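Glycerol dehydrogenase (Schizosaccharomyces pombe, PDB 1TA9) catalyses the NAD(+)-dependent oxidation of glycerol to dihydroxyacetone, with zinc as cofactor, in the assimilation of glycerol. Local coordinates at residues B[313-318]-B[335-340]; B[225-230]-B[365-370]; B[144-149]-B[168-173]. One frame throughout, in Å; residues are numbered along the deposited sequence.

Contact 1. Residues B[313-318]-B[335-340]; sequences AAHAIH and EKVAYG. With ZN (zinc ion), chain I.
His315 brings this crossing of two helices to the metal site of a member of the iron-containing alcohol dehydrogenase family, here with zinc. Its NE2 is 2.2 Å from the zinc ion, and Asp232 and His333 are further ligands of the same metal. One face of the His315 imidazole is covered by Val337, whose CG2 lies 3.9 Å from the ring centroid and 24° off the ring normal, a CH-pi contact displaced toward the rim. CG1 of the same valine reaches the ring at CE1, so both methyls bear on it. On the other nitrogen, ND1 is hydrogen-bonded to Glu239 OE2; zinc at NE2 and the Glu239 carboxylate at ND1 together hold the ring's rotation, and the carboxylate probably makes it a stronger donor to the metal.

His318, with CG anti to its backbone N, stands one turn further along and stacks edge-to-face with the ligand His333. Its NE2 lies 3.4 Å from Lys336 CE, the lysine chain crossing the ring obliquely with its bend at chi3. A water in the ring plane is 3.0 Å from His318 NE2 and accepts a bond of 2.6 Å from Lys336 NZ, linking the two helices through solvent. An alanine in place of His318 would probably lose the water bridge and the ring support beside His333, leaving that zinc ligand less firmly placed.

Behind these side chains, the short helical segments approach to 7.9 Å between axes, with 126° between their N-to-C directions. The closeness is consistent with the glycine at Gly340: a CB there would fall 2.7 Å from Ala314 O, a clash. Ile317 CD1 packs on the carbonyl of Gly340, and Ala314 CA directs a C-H toward Gly340 O at 3.5 Å, with 151° at the hydrogen.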
# COMPACT_ATOMS: atom_id res chain seq x y z
N ALA B 313 -29.45 -9.86 -15.91
CA ALA B 313 -29.35 -9.83 -17.36
C ALA B 313 -28.72 -11.08 -17.98
O ALA B 313 -29.21 -11.58 -18.99
CB ALA B 313 -28.59 -8.59 -17.81
N ALA B 314 -27.64 -11.57 -17.37
CA ALA B 314 -26.93 -12.73 -17.90
C ALA B 314 -27.85 -13.88 -18.31
O ALA B 314 -27.83 -14.32 -19.46
CB ALA B 314 -25.90 -13.22 -16.90
N HIS B 315 -28.66 -14.37 -17.38
CA HIS B 315 -29.55 -15.48 -17.70
C HIS B 315 -30.68 -15.10 -18.65
O HIS B 315 -31.12 -15.91 -19.46
CB HIS B 315 -30.09 -16.12 -16.43
CG HIS B 315 -29.17 -17.14 -15.85
ND1 HIS B 315 -27.94 -16.81 -15.32
CD2 HIS B 315 -29.25 -18.49 -15.81
CE1 HIS B 315 -27.30 -17.92 -14.98
NE2 HIS B 315 -28.07 -18.95 -15.27
N ALA B 316 -31.15 -13.86 -18.56
CA ALA B 316 -32.20 -13.40 -19.45
C ALA B 316 -31.65 -13.43 -20.87
O ALA B 316 -32.34 -13.81 -21.82
CB ALA B 316 -32.63 -11.99 -19.07
N ILE B 317 -30.38 -13.04 -21.01
CA ILE B 317 -29.73 -13.04 -22.31
C ILE B 317 -29.54 -14.47 -22.80
O ILE B 317 -29.68 -14.75 -23.99
CB ILE B 317 -28.37 -12.31 -22.23
CG1 ILE B 317 -28.61 -10.84 -21.88
CG2 ILE B 317 -27.62 -12.43 -23.56
CD1 ILE B 317 -27.37 -10.08 -21.51
N HIS B 318 -29.22 -15.37 -21.87
CA HIS B 318 -29.06 -16.78 -22.22
C HIS B 318 -30.37 -17.30 -22.81
O HIS B 318 -30.37 -18.01 -23.82
CB HIS B 318 -28.69 -17.60 -20.98
CG HIS B 318 -29.08 -19.05 -21.06
ND1 HIS B 318 -30.37 -19.48 -20.89
CD2 HIS B 318 -28.34 -20.16 -21.31
CE1 HIS B 318 -30.42 -20.79 -21.02
NE2 HIS B 318 -29.20 -21.23 -21.28
N GLU B 335 -22.05 -22.42 -21.27
CA GLU B 335 -21.33 -21.80 -22.37
C GLU B 335 -22.09 -20.55 -22.81
O GLU B 335 -21.50 -19.53 -23.13
CB GLU B 335 -21.17 -22.80 -23.52
CG GLU B 335 -20.55 -24.11 -23.02
CD GLU B 335 -20.42 -25.19 -24.08
OE1 GLU B 335 -21.27 -25.24 -24.99
OE2 GLU B 335 -19.48 -26.01 -23.97
N LYS B 336 -23.42 -20.64 -22.80
CA LYS B 336 -24.25 -19.51 -23.17
C LYS B 336 -24.27 -18.48 -22.04
O LYS B 336 -24.19 -17.27 -22.29
CB LYS B 336 -25.67 -19.98 -23.49
CG LYS B 336 -25.78 -20.76 -24.80
CD LYS B 336 -27.19 -21.28 -25.06
CE LYS B 336 -27.59 -22.35 -24.06
NZ LYS B 336 -28.94 -22.93 -24.36
N VAL B 337 -24.37 -18.94 -20.80
CA VAL B 337 -24.41 -18.04 -19.66
C VAL B 337 -23.14 -17.20 -19.54
O VAL B 337 -23.20 -16.02 -19.18
CB VAL B 337 -24.63 -18.81 -18.33
CG1 VAL B 337 -24.37 -17.89 -17.14
CG2 VAL B 337 -26.05 -19.35 -18.27
N ALA B 338 -22.00 -17.81 -19.82
CA ALA B 338 -20.73 -17.09 -19.75
C ALA B 338 -20.77 -15.91 -20.72
O ALA B 338 -20.42 -14.79 -20.35
CB ALA B 338 -19.58 -18.03 -20.08
N TYR B 339 -21.18 -16.16 -21.96
CA TYR B 339 -21.25 -15.07 -22.93
C TYR B 339 -22.25 -14.03 -22.43
O TYR B 339 -22.00 -12.83 -22.50
CB TYR B 339 -21.70 -15.59 -24.31
CG TYR B 339 -21.48 -14.58 -25.42
CD1 TYR B 339 -20.27 -14.54 -26.12
CD2 TYR B 339 -22.45 -13.62 -25.73
CE1 TYR B 339 -20.04 -13.58 -27.12
CE2 TYR B 339 -22.22 -12.65 -26.71
CZ TYR B 339 -21.02 -12.64 -27.40
OH TYR B 339 -20.79 -11.68 -28.36
N GLY B 340 -23.38 -14.51 -21.91
CA GLY B 340 -24.40 -13.61 -21.39
C GLY B 340 -23.90 -12.76 -20.24
O GLY B 340 -24.37 -11.63 -20.05
ZN ZN I . -27.65 -21.07 -14.88
O HOH W 1 -29.31 -24.15 -22.13

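Contact 2. Residues B[225-230]-B[365-370]; sequences FLISGI and CHLPIT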
# COMPACT_ATOMS: atom_id res chain seq x y z
N PHE B 225 -18.13 -30.52 -19.52
CA PHE B 225 -19.23 -30.37 -18.57
C PHE B 225 -18.86 -29.49 -17.38
O PHE B 225 -19.63 -28.61 -16.98
CB PHE B 225 -19.69 -31.75 -18.07
CG PHE B 225 -20.49 -32.53 -19.07
CD1 PHE B 225 -21.83 -32.23 -19.29
CD2 PHE B 225 -19.90 -33.56 -19.80
CE1 PHE B 225 -22.57 -32.94 -20.24
CE2 PHE B 225 -20.63 -34.28 -20.74
CZ PHE B 225 -21.97 -33.96 -20.96
N LEU B 226 -17.69 -29.73 -16.80
CA LEU B 226 -17.23 -28.95 -15.66
C LEU B 226 -17.09 -27.49 -16.07
O LEU B 226 -17.47 -26.59 -15.32
CB LEU B 226 -15.88 -29.47 -15.15
CG LEU B 226 -15.26 -28.69 -13.98
CD1 LEU B 226 -16.09 -28.94 -12.72
CD2 LEU B 226 -13.82 -29.11 -13.75
N ILE B 227 -16.53 -27.26 -17.25
CA ILE B 227 -16.32 -25.92 -17.76
C ILE B 227 -17.65 -25.20 -17.93
O ILE B 227 -17.76 -24.00 -17.66
CB ILE B 227 -15.54 -25.95 -19.09
CG1 ILE B 227 -14.11 -26.42 -18.81
CG2 ILE B 227 -15.53 -24.56 -19.73
CD1 ILE B 227 -13.28 -26.71 -20.04
N SER B 228 -18.67 -25.92 -18.37
CA SER B 228 -19.99 -25.32 -18.53
C SER B 228 -20.48 -24.88 -17.15
O SER B 228 -21.07 -23.81 -17.00
CB SER B 228 -20.96 -26.34 -19.12
OG SER B 228 -22.27 -25.80 -19.15
N GLY B 229 -20.22 -25.70 -16.14
CA GLY B 229 -20.62 -25.36 -14.79
C GLY B 229 -19.86 -24.16 -14.27
O GLY B 229 -20.37 -23.40 -13.45
N ILE B 230 -18.62 -23.99 -14.71
CA ILE B 230 -17.81 -22.85 -14.29
C ILE B 230 -18.43 -21.60 -14.92
O ILE B 230 -18.53 -20.54 -14.29
CB ILE B 230 -16.34 -23.01 -14.75
CG1 ILE B 230 -15.67 -24.10 -13.91
CG2 ILE B 230 -15.59 -21.68 -14.63
CD1 ILE B 230 -14.28 -24.50 -14.40
N CYS B 365 -10.38 -20.71 -19.24
CA CYS B 365 -11.19 -21.85 -18.86
C CYS B 365 -11.78 -22.56 -20.08
O CYS B 365 -12.49 -23.55 -19.94
CB CYS B 365 -12.33 -21.41 -17.93
SG CYS B 365 -11.79 -20.87 -16.29
N HIS B 366 -11.50 -22.02 -21.26
CA HIS B 366 -11.98 -22.57 -22.52
C HIS B 366 -13.47 -22.34 -22.76
O HIS B 366 -14.17 -23.18 -23.32
CB HIS B 366 -11.69 -24.08 -22.60
CG HIS B 366 -11.59 -24.59 -24.01
ND1 HIS B 366 -10.50 -24.35 -24.82
CD2 HIS B 366 -12.45 -25.34 -24.75
CE1 HIS B 366 -10.69 -24.92 -26.00
NE2 HIS B 366 -11.87 -25.53 -25.98
N LEU B 367 -13.96 -21.18 -22.32
CA LEU B 367 -15.35 -20.80 -22.53
C LEU B 367 -15.37 -19.87 -23.74
O LEU B 367 -14.44 -19.08 -23.93
CB LEU B 367 -15.89 -20.06 -21.30
CG LEU B 367 -16.24 -20.95 -20.09
CD1 LEU B 367 -16.35 -20.10 -18.83
CD2 LEU B 367 -17.56 -21.67 -20.37
N PRO B 368 -16.42 -19.94 -24.56
CA PRO B 368 -16.51 -19.08 -25.74
C PRO B 368 -16.78 -17.62 -25.36
O PRO B 368 -17.66 -17.35 -24.54
CB PRO B 368 -17.67 -19.69 -26.53
CG PRO B 368 -18.56 -20.21 -25.45
CD PRO B 368 -17.58 -20.85 -24.49
N ILE B 369 -16.03 -16.70 -25.95
CA ILE B 369 -16.21 -15.28 -25.66
C ILE B 369 -16.47 -14.47 -26.92
O ILE B 369 -16.50 -13.24 -26.88
CB ILE B 369 -14.99 -14.68 -24.94
CG1 ILE B 369 -13.74 -14.82 -25.81
CG2 ILE B 369 -14.81 -15.35 -23.59
CD1 ILE B 369 -12.52 -14.10 -25.24
N THR B 370 -16.67 -15.16 -28.04
CA THR B 370 -16.94 -14.50 -29.31
C THR B 370 -18.07 -15.20 -30.04
O THR B 370 -18.35 -16.37 -29.77
CB THR B 370 -15.71 -14.51 -30.24
OG1 THR B 370 -15.30 -15.87 -30.47
CG2 THR B 370 -14.55 -13.75 -29.60
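Ile227, on helix 223-245, is the centre of this contact, and the chain emerging from helix 352-364 packs against its side chain. Its CG2, anti to the backbone N, comes within 3.2 Å of Cys365 O, and its CD1 lies 3.3 Å from the same oxygen, so the carbonyl is pressed against both branches of the isoleucine. Leu367 closes another side: its CD2 is 3.6 Å from Ile227 CG2 and equally near the backbone oxygen of Ile227, and the two side chains run past each other in opposite directions. Cys365 also offers its thiol, SG meeting Ile230 CG2 at 4.2 Å, one helical turn on.

The path of the chain follows from a Schellman motif at the helix end, where His366 has a positive phi of 73° and turns the backbone away; ND1 of its ring is hydrogen-bonded to Glu432. Ile279 of helix 258-284 touches Ile227, Ile230 and Cys365 together, extending the apolar cluster to a third element. The contact thus joins the helix that carries the zinc ligand Asp232 to the loop before helix 371-374. Adhesion here is by van der Waals packing, and Cys365 O, buried against methyl groups with no polar partner in the model, probably carries a desolvation cost.

Contact 3. Residues B[144-149]-B[168-173]; sequences DDTQVI and MNLPSI
Two neighbouring parallel strands of the six-stranded sheet begin side by side here, joined first by main chain and then by side chains. Ile149 N donates to Pro171 O at 3.3 Å, with 170° at the hydrogen, and Ile173 N returns a bond to Ile149 O at 2.9 Å and 162°. Both donors lie in the carbonyl plane of their acceptor. Ile149 is thus bonded through its N and its O to the two residues flanking Ser172, the parallel pattern, and Ser172 CA adds a C-H contact to Ile149 O at 3.5 Å.

The strands are the two ends of a beta-alpha-beta crossover, strand 148-153, helix 155-167 and strand 172-176, in the part of the protein that probably binds NAD(+); Gly155 to Asp159, just after strand 148-153 at the start of helix 155-167, are probably part of that site. Ile149 and Ser172 face the crossover helix, both touching Ala165. Ile149 CD1 also packs on Met168 SD and Leu170 CD1, 4.3 Å from each. Ahead of strand 172-176, Leu170 CD1 rests 3.2 Å from Thr146 O, its side chain crossing that of Thr146 at about a right angle. Beside this, Val148 CG2, anti to its backbone N, is wedged 3.2 Å from Pro171 O and meets Ile173 CG1 at 3.8 Å. The Pro171 ring packs against the Gln147 carbonyl, its CD 3.2 Å from Gln147 O.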
# COMPACT_ATOMS: atom_id res chain seq x y z
N ASP B 144 -47.50 -46.38 -3.81
CA ASP B 144 -48.14 -45.47 -2.86
C ASP B 144 -47.38 -45.33 -1.55
O ASP B 144 -47.51 -44.32 -0.86
CB ASP B 144 -49.57 -45.94 -2.56
CG ASP B 144 -50.45 -45.94 -3.78
OD1 ASP B 144 -50.57 -44.88 -4.43
OD2 ASP B 144 -51.03 -47.00 -4.10
N ASP B 145 -46.58 -46.33 -1.21
CA ASP B 145 -45.81 -46.28 0.02
C ASP B 145 -44.41 -45.72 -0.20
O ASP B 145 -43.53 -45.88 0.64
CB ASP B 145 -45.73 -47.68 0.66
CG ASP B 145 -44.92 -48.65 -0.17
OD1 ASP B 145 -45.18 -48.76 -1.39
OD2 ASP B 145 -44.03 -49.32 0.40
N THR B 146 -44.21 -45.08 -1.35
CA THR B 146 -42.91 -44.49 -1.68
C THR B 146 -42.64 -43.34 -0.70
O THR B 146 -43.48 -42.46 -0.53
CB THR B 146 -42.90 -43.93 -3.12
OG1 THR B 146 -43.06 -45.00 -4.05
CG2 THR B 146 -41.59 -43.21 -3.41
N GLN B 147 -41.47 -43.36 -0.07
CA GLN B 147 -41.11 -42.33 0.90
C GLN B 147 -40.28 -41.18 0.34
O GLN B 147 -40.26 -40.09 0.92
CB GLN B 147 -40.34 -42.97 2.06
CG GLN B 147 -41.08 -44.06 2.80
CD GLN B 147 -40.21 -44.69 3.87
OE1 GLN B 147 -39.20 -45.33 3.58
NE2 GLN B 147 -40.60 -44.51 5.13
N VAL B 148 -39.60 -41.41 -0.77
CA VAL B 148 -38.76 -40.37 -1.35
C VAL B 148 -38.49 -40.62 -2.83
O VAL B 148 -38.48 -41.77 -3.28
CB VAL B 148 -37.41 -40.28 -0.59
CG1 VAL B 148 -36.62 -41.58 -0.78
CG2 VAL B 148 -36.60 -39.09 -1.09
N ILE B 149 -38.27 -39.54 -3.57
CA ILE B 149 -37.99 -39.63 -4.99
C ILE B 149 -36.52 -39.24 -5.20
O ILE B 149 -36.11 -38.15 -4.81
CB ILE B 149 -38.87 -38.65 -5.80
CG1 ILE B 149 -40.35 -38.88 -5.48
CG2 ILE B 149 -38.62 -38.84 -7.29
CD1 ILE B 149 -40.86 -40.25 -5.85
N MET B 168 -46.30 -35.62 -5.30
CA MET B 168 -46.65 -36.64 -4.31
C MET B 168 -46.45 -36.17 -2.87
O MET B 168 -46.59 -36.96 -1.93
CB MET B 168 -45.84 -37.91 -4.56
CG MET B 168 -46.05 -38.51 -5.95
SD MET B 168 -45.09 -40.02 -6.21
CE MET B 168 -46.13 -41.21 -5.41
N ASN B 169 -46.12 -34.90 -2.71
CA ASN B 169 -45.88 -34.32 -1.39
C ASN B 169 -44.80 -35.11 -0.66
O ASN B 169 -44.91 -35.37 0.54
CB ASN B 169 -47.16 -34.32 -0.55
CG ASN B 169 -47.02 -33.49 0.72
OD1 ASN B 169 -47.75 -33.69 1.70
ND2 ASN B 169 -46.09 -32.54 0.72
N LEU B 170 -43.75 -35.48 -1.39
CA LEU B 170 -42.64 -36.25 -0.82
C LEU B 170 -41.32 -35.52 -0.92
O LEU B 170 -41.14 -34.65 -1.77
CB LEU B 170 -42.49 -37.59 -1.56
CG LEU B 170 -43.57 -38.65 -1.43
CD1 LEU B 170 -43.21 -39.83 -2.32
CD2 LEU B 170 -43.68 -39.10 0.02
N PRO B 171 -40.36 -35.86 -0.05
CA PRO B 171 -39.05 -35.21 -0.08
C PRO B 171 -38.32 -35.69 -1.34
O PRO B 171 -38.64 -36.74 -1.89
CB PRO B 171 -38.39 -35.71 1.20
CG PRO B 171 -38.97 -37.09 1.36
CD PRO B 171 -40.43 -36.85 1.04
N SER B 172 -37.34 -34.91 -1.79
CA SER B 172 -36.60 -35.26 -2.98
C SER B 172 -35.10 -35.29 -2.72
O SER B 172 -34.59 -34.56 -1.88
CB SER B 172 -36.90 -34.26 -4.11
OG SER B 172 -36.60 -32.93 -3.71
N ILE B 173 -34.42 -36.18 -3.44
CA ILE B 173 -32.97 -36.31 -3.34
C ILE B 173 -32.45 -36.18 -4.77
O ILE B 173 -32.79 -36.98 -5.65
CB ILE B 173 -32.57 -37.68 -2.73
CG1 ILE B 173 -33.06 -37.74 -1.27
CG2 ILE B 173 -31.06 -37.85 -2.77
CD1 ILE B 173 -32.64 -38.99 -0.52

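How the contacts relate
Contacts 1 and 2 belong to the helical part of the chain and are buried, with about 12 Å between centres; contact 3 is partly buried in the parallel sheet, about 34 and 35 Å from them, centre to centre, and across the chain's centre. Contact 1 is nested within the loop closed by contact 2, and the two touch: Tyr339 CE1 lies 3.6 Å from Ile369 O, and the Pro368 ring packs on the backbone carbonyl of Glu335. Helix 223-245 serves both, being one partner in 225-230 and bordering His315 and Val337. Their chemistry differs accordingly: metal coordination and a water bridge near the zinc, apolar packing in contact 2, and backbone hydrogen bonds plus apolar packing in contact 3.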